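Long-range contact in FMN Adenylyltransferase (Candida glabrata, PDB 3FWK), which transfers the adenylyl group of ATP to FMN to make FAD, the last step of FAD biosynthesis: residues A[64-68]-A[124-128]. Sequence-based numbering, arbitrary orientation.
Sequences SYNGG and FIEET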
ATOM      1  N   SER A  64       4.526   3.753   8.586  1.00 11.84           N
ATOM      2  CA  SER A  64       4.499   4.808   7.581  1.00 11.60           C
ATOM      3  C   SER A  64       3.545   4.445   6.459  1.00 11.80           C
ATOM      4  O   SER A  64       3.775   3.475   5.747  1.00 14.28           O
ATOM      5  CB  SER A  64       5.916   5.077   7.045  1.00 14.24           C
ATOM      6  OG  SER A  64       5.843   6.183   6.146  1.00 15.65           O
ATOM      7  N   TYR A  65       2.479   5.206   6.303  1.00 12.59           N
ATOM      8  CA  TYR A  65       1.401   4.883   5.383  1.00 12.55           C
ATOM      9  C   TYR A  65       1.100   6.023   4.460  1.00 12.40           C
ATOM     10  O   TYR A  65       0.753   7.120   4.922  1.00 15.87           O
ATOM     11  CB  TYR A  65       0.134   4.535   6.184  1.00 14.14           C
ATOM     12  CG  TYR A  65      -1.075   4.155   5.358  1.00 13.85           C
ATOM     13  CD1 TYR A  65      -1.172   2.921   4.732  1.00 13.57           C
ATOM     14  CD2 TYR A  65      -2.181   5.046   5.288  1.00 15.93           C
ATOM     15  CE1 TYR A  65      -2.270   2.600   3.960  1.00 15.31           C
ATOM     16  CE2 TYR A  65      -3.302   4.707   4.582  1.00 18.13           C
ATOM     17  CZ  TYR A  65      -3.333   3.499   3.905  1.00 15.83           C
ATOM     18  OH  TYR A  65      -4.454   3.111   3.204  1.00 18.96           O
ATOM     19  N   ASN A  66       1.172   5.782   3.152  1.00 12.61           N
ATOM     20  CA  ASN A  66       0.953   6.862   2.181  1.00 14.19           C
ATOM     21  C   ASN A  66      -0.201   6.595   1.241  1.00 13.83           C
ATOM     22  O   ASN A  66      -0.326   7.292   0.213  1.00 15.70           O
ATOM     23  CB  ASN A  66       2.225   7.149   1.392  1.00 16.06           C
ATOM     24  CG  ASN A  66       2.670   5.950   0.537  1.00 16.26           C
ATOM     25  OD1 ASN A  66       1.871   5.067   0.205  1.00 15.07           O
ATOM     26  ND2 ASN A  66       3.962   5.902   0.194  1.00 23.02           N
ATOM     27  N   GLY A  67      -1.015   5.588   1.553  1.00 13.10           N
ATOM     28  CA  GLY A  67      -2.240   5.305   0.816  1.00 14.50           C
ATOM     29  C   GLY A  67      -2.068   4.535  -0.480  1.00 12.61           C
ATOM     30  O   GLY A  67      -3.062   4.089  -1.042  1.00 13.58           O
ATOM     31  N   GLY A  68      -0.821   4.331  -0.919  1.00 11.37           N
ATOM     32  CA  GLY A  68      -0.598   3.635  -2.154  1.00 11.96           C
ATOM     33  C   GLY A  68      -0.747   2.131  -1.992  1.00 11.37           C
ATOM     34  O   GLY A  68      -0.784   1.612  -0.859  1.00 11.87           O
ATOM     35  N   PHE A 124      -8.271   9.070   0.282  1.00 10.50           N
ATOM     36  CA  PHE A 124      -8.151   7.656   0.577  1.00 11.22           C
ATOM     37  C   PHE A 124      -7.399   7.411   1.885  1.00 10.27           C
ATOM     38  O   PHE A 124      -7.742   6.504   2.656  1.00 11.08           O
ATOM     39  CB  PHE A 124      -7.455   6.969  -0.575  1.00 11.21           C
ATOM     40  CG  PHE A 124      -7.352   5.481  -0.366  1.00 11.00           C
ATOM     41  CD1 PHE A 124      -8.503   4.700  -0.400  1.00 12.54           C
ATOM     42  CD2 PHE A 124      -6.138   4.876  -0.076  1.00 11.46           C
ATOM     43  CE1 PHE A 124      -8.449   3.321  -0.199  1.00 13.05           C
ATOM     44  CE2 PHE A 124      -6.077   3.482   0.176  1.00 12.25           C
ATOM     45  CZ  PHE A 124      -7.249   2.730   0.107  1.00 12.63           C
ATOM     46  N   ILE A 125      -6.364   8.215   2.152  1.00 10.73           N
ATOM     47  CA  ILE A 125      -5.635   8.090   3.430  1.00 11.40           C
ATOM     48  C   ILE A 125      -6.577   8.381   4.598  1.00 11.14           C
ATOM     49  O   ILE A 125      -6.568   7.675   5.605  1.00 12.04           O
ATOM     50  CB  ILE A 125      -4.409   9.002   3.431  1.00 12.02           C
ATOM     51  CG1 ILE A 125      -3.385   8.477   2.394  1.00 13.40           C
ATOM     52  CG2 ILE A 125      -3.826   9.104   4.836  1.00 13.98           C
ATOM     53  CD1 ILE A 125      -2.284   9.485   2.056  1.00 13.92           C
ATOM     54  N   GLU A 126      -7.406   9.406   4.461  1.00 11.34           N
ATOM     55  CA  GLU A 126      -8.373   9.724   5.538  1.00 12.36           C
ATOM     56  C   GLU A 126      -9.404   8.598   5.710  1.00 12.18           C
ATOM     57  O   GLU A 126      -9.704   8.183   6.840  1.00 12.46           O
ATOM     58  CB  GLU A 126      -9.043  11.046   5.178  1.00 14.04           C
ATOM     59  CG  GLU A 126      -8.031  12.180   5.274  1.00 16.00           C
ATOM     60  CD  GLU A 126      -8.387  13.439   4.473  1.00 19.04           C
ATOM     61  OE1 GLU A 126      -9.540  13.570   4.015  1.00 25.16           O
ATOM     62  OE2 GLU A 126      -7.478  14.282   4.262  1.00 20.10           O
ATOM     63  N   GLU A 127      -9.906   8.085   4.589  1.00 11.37           N
ATOM     64  CA  GLU A 127     -10.927   7.024   4.626  1.00 12.52           C
ATOM     65  C   GLU A 127     -10.363   5.776   5.245  1.00 12.27           C
ATOM     66  O   GLU A 127     -11.026   5.109   6.060  1.00 12.96           O
ATOM     67  CB  GLU A 127     -11.393   6.749   3.196  1.00 13.67           C
ATOM     68  CG  GLU A 127     -12.217   7.898   2.624  1.00 15.26           C
ATOM     69  CD  GLU A 127     -12.108   8.107   1.118  1.00 15.52           C
ATOM     70  OE1 GLU A 127     -11.589   7.207   0.378  1.00 15.68           O
ATOM     71  OE2 GLU A 127     -12.564   9.191   0.635  1.00 16.14           O
ATOM     72  N   THR A 128      -9.135   5.425   4.896  1.00 11.15           N
ATOM     73  CA  THR A 128      -8.559   4.234   5.477  1.00 12.18           C
ATOM     74  C   THR A 128      -8.138   4.403   6.925  1.00 11.29           C
ATOM     75  O   THR A 128      -8.198   3.436   7.691  1.00 11.17           O
ATOM     76  CB  THR A 128      -7.488   3.676   4.604  1.00 16.23           C
ATOM     77  OG1 THR A 128      -6.556   4.663   4.333  1.00 18.82           O
ATOM     78  CG2 THR A 128      -8.023   3.214   3.248  1.00 18.78           C
TER
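Two torsions bring Y65 and T128 together. In Y65, CG is anti to the backbone N (chi1 -179°), which extends the ring toward helix 119-131. In T128, OG1 sits between the backbone N and the carbonyl carbon (chi1 54°), turned back toward F124 O. Y65 OH donates to T128 OG1 at 2.8 Å, and OG1 lies at the ring edge, near its plane. T128 OG1 in turn donates to F124 O, 2.8 Å away. F124 O also takes the backbone N-H of T128, from the opposite face of its carbonyl plane. The two hydroxyls form a short chain of hydrogen bonds ending on the helix backbone, in a buried contact.

Strand 61-64 of the Rossmann-like fold ends at S64; the loop 65-68 leads on into helix 69-86. Its position and glycines are consistent with the PP-loop (pyrophosphate-binding) motif of PAPS reductase-like proteins. N66 OD1 closes an Asx turn with G68 N (3.0 Å), and G68 sits at the N-cap position of helix 69-86.

G67 has positive phi. I125 CG1 lies 3.7 Å from G67 CA, and I125 CD1 reaches N66 O at 3.5 Å. F124 CE2 approaches G67 O obliquely at 3.3 Å. T128 CG2 lies over one face of the F124 ring, toward its rim.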